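Local coordinates for protein tRNA (guanine(26)-N(2))-dimethyltransferase (Pyrococcus horikoshii, PDB 2DUL) that probably dimethylates the N2 atom of guanine 26 in a number of tRNAs, with S-adenosyl-L-methionine as the methyl donor, at residues T243-F252 / P267-L278. Numbering follows the deposited sequence.
Sequences TLEKLGYIYF and PTRPNAYGPVWL
Gly248 and Val276 exchange two backbone hydrogen bonds, as do Ile250 and Tyr273, pairing strands 247-252 and 273-277 antiparallel. Between these pairs the register slips by one residue, a beta bulge at Gly274 and Pro275, whose peptide bond is cis. Gly274 has backbone angles that would jam any CB against the preceding carbonyl O, and bare Gly248 lets Leu278 CD1 approach its CA to 3.5 Å. Beyond Val276, Leu278 N bonds to Lys246 O (2.8 Å).

Aromatic contacts reinforce the pairing. Opposite the bulge, Pro267 CD sits over one face of the Tyr249 ring, 3.5 Å from its centroid, while Pro275 CB touches Tyr249 OH, which is hydrogen-bonded to Phe265 O. At the Leu247 end, Lys246 lays CB over the six-membered ring of Trp277, its extended chain running alongside.

Tyr251 grips the loop before the second strand. Arg269, bent at chi3 (-67°), brings its guanidinium over the ring in an off-centre cation-pi contact, the planes 35° apart; Ala272 CB, small enough to fit close, meets Tyr251 CE1 at 3.4 Å. Arg269 N donates to Tyr251 OH (3.2 Å), which also bonds Glu262. A leucine here would probably leave Arg269 N without this acceptor and its guanidinium without an aromatic face.

Water bridges Phe252 N to Asn271 O. Strand 247-252 is central in a three-stranded sheet, between 259-263 and 273-277; Leu247, Pro275 and Trp277 pack on helix 192-209.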
ATOM      1  N   THR A 243       1.397  15.906 -10.603  1.00 18.24           N
ATOM      2  CA  THR A 243       1.373  15.039  -9.428  1.00 18.60           C
ATOM      3  C   THR A 243       1.625  15.879  -8.180  1.00 17.87           C
ATOM      4  O   THR A 243       0.904  15.761  -7.194  1.00 18.47           O
ATOM      5  CB  THR A 243       2.438  13.929  -9.550  1.00 17.64           C
ATOM      6  OG1 THR A 243       2.136  13.119 -10.696  1.00 19.69           O
ATOM      7  CG2 THR A 243       2.450  13.035  -8.302  1.00 17.51           C
ATOM      8  N   LEU A 244       2.641  16.739  -8.222  1.00 17.35           N
ATOM      9  CA  LEU A 244       2.931  17.590  -7.074  1.00 17.29           C
ATOM     10  C   LEU A 244       1.745  18.514  -6.777  1.00 18.95           C
ATOM     11  O   LEU A 244       1.543  18.926  -5.635  1.00 19.03           O
ATOM     12  CB  LEU A 244       4.204  18.414  -7.310  1.00 16.70           C
ATOM     13  CG  LEU A 244       5.528  17.641  -7.400  1.00 18.12           C
ATOM     14  CD1 LEU A 244       6.685  18.622  -7.566  1.00 20.13           C
ATOM     15  CD2 LEU A 244       5.730  16.800  -6.136  1.00 19.05           C
ATOM     16  N   GLU A 245       0.952  18.829  -7.798  1.00 19.29           N
ATOM     17  CA  GLU A 245      -0.216  19.684  -7.600  1.00 19.84           C
ATOM     18  C   GLU A 245      -1.331  18.969  -6.834  1.00 18.85           C
ATOM     19  O   GLU A 245      -2.298  19.598  -6.414  1.00 19.87           O
ATOM     20  CB  GLU A 245      -0.766  20.175  -8.943  1.00 21.98           C
ATOM     21  CG  GLU A 245       0.001  21.343  -9.535  1.00 29.09           C
ATOM     22  CD  GLU A 245      -0.509  21.748 -10.910  1.00 35.82           C
ATOM     23  OE1 GLU A 245      -0.001  22.749 -11.458  1.00 38.74           O
ATOM     24  OE2 GLU A 245      -1.410  21.066 -11.445  1.00 37.83           O
ATOM     25  N   LYS A 246      -1.205  17.657  -6.663  1.00 17.66           N
ATOM     26  CA  LYS A 246      -2.223  16.903  -5.942  1.00 18.03           C
ATOM     27  C   LYS A 246      -1.873  16.761  -4.463  1.00 18.25           C
ATOM     28  O   LYS A 246      -2.626  16.157  -3.686  1.00 18.37           O
ATOM     29  CB  LYS A 246      -2.424  15.528  -6.579  1.00 19.49           C
ATOM     30  CG  LYS A 246      -2.980  15.617  -7.993  1.00 23.99           C
ATOM     31  CD  LYS A 246      -3.352  14.250  -8.538  1.00 29.49           C
ATOM     32  CE  LYS A 246      -3.908  14.353  -9.953  1.00 33.17           C
ATOM     33  NZ  LYS A 246      -4.332  13.022 -10.484  1.00 37.03           N
ATOM     34  N   LEU A 247      -0.735  17.329  -4.077  1.00 16.30           N
ATOM     35  CA  LEU A 247      -0.296  17.305  -2.682  1.00 17.03           C
ATOM     36  C   LEU A 247      -1.014  18.433  -1.949  1.00 17.84           C
ATOM     37  O   LEU A 247      -1.462  19.404  -2.560  1.00 16.45           O
ATOM     38  CB  LEU A 247       1.217  17.526  -2.577  1.00 17.46           C
ATOM     39  CG  LEU A 247       2.164  16.427  -3.071  1.00 19.25           C
ATOM     40  CD1 LEU A 247       3.605  16.922  -2.996  1.00 17.22           C
ATOM     41  CD2 LEU A 247       1.984  15.174  -2.215  1.00 20.05           C
ATOM     42  N   GLY A 248      -1.119  18.307  -0.634  1.00 15.05           N
ATOM     43  CA  GLY A 248      -1.783  19.339   0.134  1.00 15.52           C
ATOM     44  C   GLY A 248      -1.606  19.127   1.622  1.00 16.52           C
ATOM     45  O   GLY A 248      -0.781  18.314   2.041  1.00 14.56           O
ATOM     46  N   TYR A 249      -2.384  19.856   2.414  1.00 16.91           N
ATOM     47  CA  TYR A 249      -2.303  19.765   3.866  1.00 17.22           C
ATOM     48  C   TYR A 249      -3.680  19.660   4.494  1.00 20.27           C
ATOM     49  O   TYR A 249      -4.684  19.998   3.871  1.00 20.78           O
ATOM     50  CB  TYR A 249      -1.565  20.990   4.419  1.00 16.24           C
ATOM     51  CG  TYR A 249      -0.146  21.084   3.908  1.00 15.36           C
ATOM     52  CD1 TYR A 249       0.121  21.555   2.616  1.00 16.53           C
ATOM     53  CD2 TYR A 249       0.918  20.606   4.669  1.00 16.81           C
ATOM     54  CE1 TYR A 249       1.410  21.531   2.095  1.00 16.77           C
ATOM     55  CE2 TYR A 249       2.210  20.576   4.161  1.00 17.01           C
ATOM     56  CZ  TYR A 249       2.448  21.037   2.871  1.00 18.53           C
ATOM     57  OH  TYR A 249       3.716  20.973   2.356  1.00 17.47           O
ATOM     58  N   ILE A 250      -3.711  19.197   5.738  1.00 20.14           N
ATOM     59  CA  ILE A 250      -4.951  19.037   6.477  1.00 19.15           C
ATOM     60  C   ILE A 250      -4.900  19.860   7.758  1.00 19.38           C
ATOM     61  O   ILE A 250      -3.862  19.940   8.415  1.00 18.30           O
ATOM     62  CB  ILE A 250      -5.167  17.563   6.889  1.00 20.96           C
ATOM     63  CG1 ILE A 250      -5.280  16.684   5.645  1.00 20.10           C
ATOM     64  CG2 ILE A 250      -6.405  17.445   7.773  1.00 21.00           C
ATOM     65  CD1 ILE A 250      -5.041  15.214   5.927  1.00 19.39           C
ATOM     66  N   TYR A 251      -6.027  20.475   8.093  1.00 18.82           N
ATOM     67  CA  TYR A 251      -6.167  21.253   9.309  1.00 18.84           C
ATOM     68  C   TYR A 251      -7.246  20.503  10.076  1.00 21.06           C
ATOM     69  O   TYR A 251      -8.254  20.086   9.500  1.00 22.43           O
ATOM     70  CB  TYR A 251      -6.598  22.675   8.974  1.00 19.86           C
ATOM     71  CG  TYR A 251      -5.525  23.430   8.217  1.00 18.30           C
ATOM     72  CD1 TYR A 251      -4.445  24.000   8.891  1.00 18.85           C
ATOM     73  CD2 TYR A 251      -5.576  23.548   6.828  1.00 20.27           C
ATOM     74  CE1 TYR A 251      -3.440  24.673   8.206  1.00 18.16           C
ATOM     75  CE2 TYR A 251      -4.574  24.215   6.123  1.00 19.43           C
ATOM     76  CZ  TYR A 251      -3.508  24.777   6.822  1.00 20.39           C
ATOM     77  OH  TYR A 251      -2.509  25.432   6.148  1.00 19.73           O
ATOM     78  N   PHE A 252      -7.031  20.323  11.371  1.00 19.54           N
ATOM     79  CA  PHE A 252      -7.964  19.560  12.188  1.00 21.11           C
ATOM     80  C   PHE A 252      -8.292  20.283  13.488  1.00 23.04           C
ATOM     81  O   PHE A 252      -7.395  20.713  14.209  1.00 23.15           O
ATOM     82  CB  PHE A 252      -7.333  18.197  12.490  1.00 22.64           C
ATOM     83  CG  PHE A 252      -8.239  17.240  13.217  1.00 22.54           C
ATOM     84  CD1 PHE A 252      -9.243  16.555  12.539  1.00 23.41           C
ATOM     85  CD2 PHE A 252      -8.062  17.002  14.578  1.00 23.81           C
ATOM     86  CE1 PHE A 252     -10.058  15.639  13.207  1.00 23.94           C
ATOM     87  CE2 PHE A 252      -8.872  16.090  15.256  1.00 22.90           C
ATOM     88  CZ  PHE A 252      -9.870  15.406  14.569  1.00 22.39           C
ATOM     89  N   PRO A 267       1.639  24.871   3.035  1.00 18.69           N
ATOM     90  CA  PRO A 267       0.427  25.340   3.713  1.00 18.24           C
ATOM     91  C   PRO A 267       0.540  26.855   3.909  1.00 19.76           C
ATOM     92  O   PRO A 267       1.630  27.418   3.780  1.00 19.96           O
ATOM     93  CB  PRO A 267       0.463  24.577   5.032  1.00 17.97           C
ATOM     94  CG  PRO A 267       1.937  24.545   5.337  1.00 17.93           C
ATOM     95  CD  PRO A 267       2.571  24.231   3.987  1.00 16.91           C
ATOM     96  N   THR A 268      -0.567  27.521   4.220  1.00 20.68           N
ATOM     97  CA  THR A 268      -0.522  28.971   4.409  1.00 21.93           C
ATOM     98  C   THR A 268      -1.126  29.422   5.737  1.00 22.89           C
ATOM     99  O   THR A 268      -1.317  30.619   5.968  1.00 22.71           O
ATOM    100  CB  THR A 268      -1.258  29.688   3.270  1.00 22.22           C
ATOM    101  OG1 THR A 268      -2.650  29.357   3.318  1.00 24.21           O
ATOM    102  CG2 THR A 268      -0.688  29.260   1.923  1.00 23.04           C
ATOM    103  N   ARG A 269      -1.415  28.458   6.605  1.00 23.61           N
ATOM    104  CA  ARG A 269      -2.000  28.732   7.912  1.00 24.26           C
ATOM    105  C   ARG A 269      -1.313  27.858   8.959  1.00 23.84           C
ATOM    106  O   ARG A 269      -0.727  26.826   8.633  1.00 24.33           O
ATOM    107  CB  ARG A 269      -3.507  28.439   7.892  1.00 27.38           C
ATOM    108  CG  ARG A 269      -4.274  29.203   6.822  1.00 30.21           C
ATOM    109  CD  ARG A 269      -5.782  29.181   7.077  1.00 34.09           C
ATOM    110  NE  ARG A 269      -6.385  27.853   6.946  1.00 33.90           N
ATOM    111  CZ  ARG A 269      -6.579  27.218   5.793  1.00 36.40           C
ATOM    112  NH1 ARG A 269      -6.214  27.778   4.645  1.00 35.04           N
ATOM    113  NH2 ARG A 269      -7.154  26.022   5.787  1.00 36.22           N
ATOM    114  N   PRO A 270      -1.381  28.258  10.237  1.00 23.76           N
ATOM    115  CA  PRO A 270      -0.738  27.466  11.288  1.00 23.27           C
ATOM    116  C   PRO A 270      -1.388  26.120  11.590  1.00 22.13           C
ATOM    117  O   PRO A 270      -2.546  25.869  11.233  1.00 20.24           O
ATOM    118  CB  PRO A 270      -0.752  28.415  12.492  1.00 24.50           C
ATOM    119  CG  PRO A 270      -1.979  29.236  12.266  1.00 25.01           C
ATOM    120  CD  PRO A 270      -1.957  29.503  10.781  1.00 24.51           C
ATOM    121  N   ASN A 271      -0.614  25.251  12.233  1.00 21.90           N
ATOM    122  CA  ASN A 271      -1.078  23.928  12.629  1.00 22.54           C
ATOM    123  C   ASN A 271      -1.465  22.998  11.480  1.00 20.51           C
ATOM    124  O   ASN A 271      -2.379  22.188  11.621  1.00 20.37           O
ATOM    125  CB  ASN A 271      -2.258  24.073  13.596  1.00 25.85           C
ATOM    126  CG  ASN A 271      -1.897  24.882  14.833  1.00 31.67           C
ATOM    127  OD1 ASN A 271      -0.875  24.627  15.474  1.00 34.48           O
ATOM    128  ND2 ASN A 271      -2.735  25.854  15.177  1.00 31.36           N
ATOM    129  N   ALA A 272      -0.773  23.108  10.349  1.00 19.99           N
ATOM    130  CA  ALA A 272      -1.067  22.248   9.208  1.00 19.04           C
ATOM    131  C   ALA A 272      -0.429  20.873   9.369  1.00 18.75           C
ATOM    132  O   ALA A 272       0.640  20.737   9.970  1.00 18.42           O
ATOM    133  CB  ALA A 272      -0.566  22.895   7.907  1.00 18.83           C
ATOM    134  N   TYR A 273      -1.097  19.859   8.828  1.00 17.19           N
ATOM    135  CA  TYR A 273      -0.599  18.490   8.861  1.00 18.23           C
ATOM    136  C   TYR A 273      -0.271  18.074   7.434  1.00 18.10           C
ATOM    137  O   TYR A 273      -1.026  18.374   6.507  1.00 19.57           O
ATOM    138  CB  TYR A 273      -1.658  17.556   9.436  1.00 18.50           C
ATOM    139  CG  TYR A 273      -1.963  17.835  10.883  1.00 21.69           C
ATOM    140  CD1 TYR A 273      -1.162  17.306  11.896  1.00 21.25           C
ATOM    141  CD2 TYR A 273      -3.033  18.653  11.242  1.00 22.52           C
ATOM    142  CE1 TYR A 273      -1.418  17.585  13.234  1.00 22.62           C
ATOM    143  CE2 TYR A 273      -3.300  18.940  12.580  1.00 24.84           C
ATOM    144  CZ  TYR A 273      -2.485  18.399  13.569  1.00 24.93           C
ATOM    145  OH  TYR A 273      -2.746  18.665  14.890  1.00 25.22           O
ATOM    146  N   GLY A 274       0.849  17.380   7.262  1.00 17.99           N
ATOM    147  CA  GLY A 274       1.256  16.952   5.934  1.00 17.62           C
ATOM    148  C   GLY A 274       2.704  17.310   5.634  1.00 16.76           C
ATOM    149  O   GLY A 274       3.486  17.540   6.554  1.00 16.43           O
ATOM    150  N   PRO A 275       3.082  17.422   4.353  1.00 17.25           N
ATOM    151  CA  PRO A 275       2.191  17.230   3.206  1.00 18.18           C
ATOM    152  C   PRO A 275       1.626  15.821   3.041  1.00 17.89           C
ATOM    153  O   PRO A 275       2.251  14.834   3.424  1.00 20.17           O
ATOM    154  CB  PRO A 275       3.062  17.649   2.022  1.00 18.75           C
ATOM    155  CG  PRO A 275       4.439  17.236   2.463  1.00 18.14           C
ATOM    156  CD  PRO A 275       4.458  17.704   3.910  1.00 17.55           C
ATOM    157  N   VAL A 276       0.420  15.750   2.490  1.00 16.83           N
ATOM    158  CA  VAL A 276      -0.241  14.484   2.221  1.00 15.74           C
ATOM    159  C   VAL A 276      -0.758  14.504   0.791  1.00 16.38           C
ATOM    160  O   VAL A 276      -0.899  15.565   0.178  1.00 16.97           O
ATOM    161  CB  VAL A 276      -1.459  14.241   3.143  1.00 18.82           C
ATOM    162  CG1 VAL A 276      -1.018  14.158   4.600  1.00 17.42           C
ATOM    163  CG2 VAL A 276      -2.487  15.359   2.947  1.00 19.63           C
ATOM    164  N   TRP A 277      -1.027  13.317   0.265  1.00 17.18           N
ATOM    165  CA  TRP A 277      -1.586  13.169  -1.072  1.00 17.93           C
ATOM    166  C   TRP A 277      -3.075  13.464  -0.894  1.00 18.07           C
ATOM    167  O   TRP A 277      -3.714  12.885  -0.013  1.00 15.64           O
ATOM    168  CB  TRP A 277      -1.384  11.725  -1.545  1.00 17.53           C
ATOM    169  CG  TRP A 277      -2.046  11.380  -2.833  1.00 18.95           C
ATOM    170  CD1 TRP A 277      -3.175  10.632  -3.001  1.00 18.44           C
ATOM    171  CD2 TRP A 277      -1.581  11.708  -4.148  1.00 17.33           C
ATOM    172  NE1 TRP A 277      -3.436  10.463  -4.341  1.00 19.38           N
ATOM    173  CE2 TRP A 277      -2.474  11.114  -5.067  1.00 18.99           C
ATOM    174  CE3 TRP A 277      -0.491  12.441  -4.638  1.00 17.92           C
ATOM    175  CZ2 TRP A 277      -2.313  11.230  -6.453  1.00 20.15           C
ATOM    176  CZ3 TRP A 277      -0.332  12.557  -6.022  1.00 18.79           C
ATOM    177  CH2 TRP A 277      -1.240  11.953  -6.908  1.00 18.68           C
ATOM    178  N   LEU A 278      -3.617  14.383  -1.692  1.00 17.23           N
ATOM    179  CA  LEU A 278      -5.042  14.714  -1.610  1.00 17.94           C
ATOM    180  C   LEU A 278      -5.782  14.179  -2.835  1.00 19.21           C
ATOM    181  O   LEU A 278      -6.956  14.485  -3.049  1.00 18.76           O
ATOM    182  CB  LEU A 278      -5.254  16.232  -1.512  1.00 16.56           C
ATOM    183  CG  LEU A 278      -4.796  16.924  -0.224  1.00 17.53           C
ATOM    184  CD1 LEU A 278      -5.129  18.407  -0.283  1.00 16.36           C
ATOM    185  CD2 LEU A 278      -5.497  16.278   0.969  1.00 17.49           C
TER
HETATM  186  O   HOH W   1      -4.902  22.020  12.521  1.00 20.26           O
HETATM  187  O   HOH W   2      -5.245  19.061  15.546  1.00 35.72           O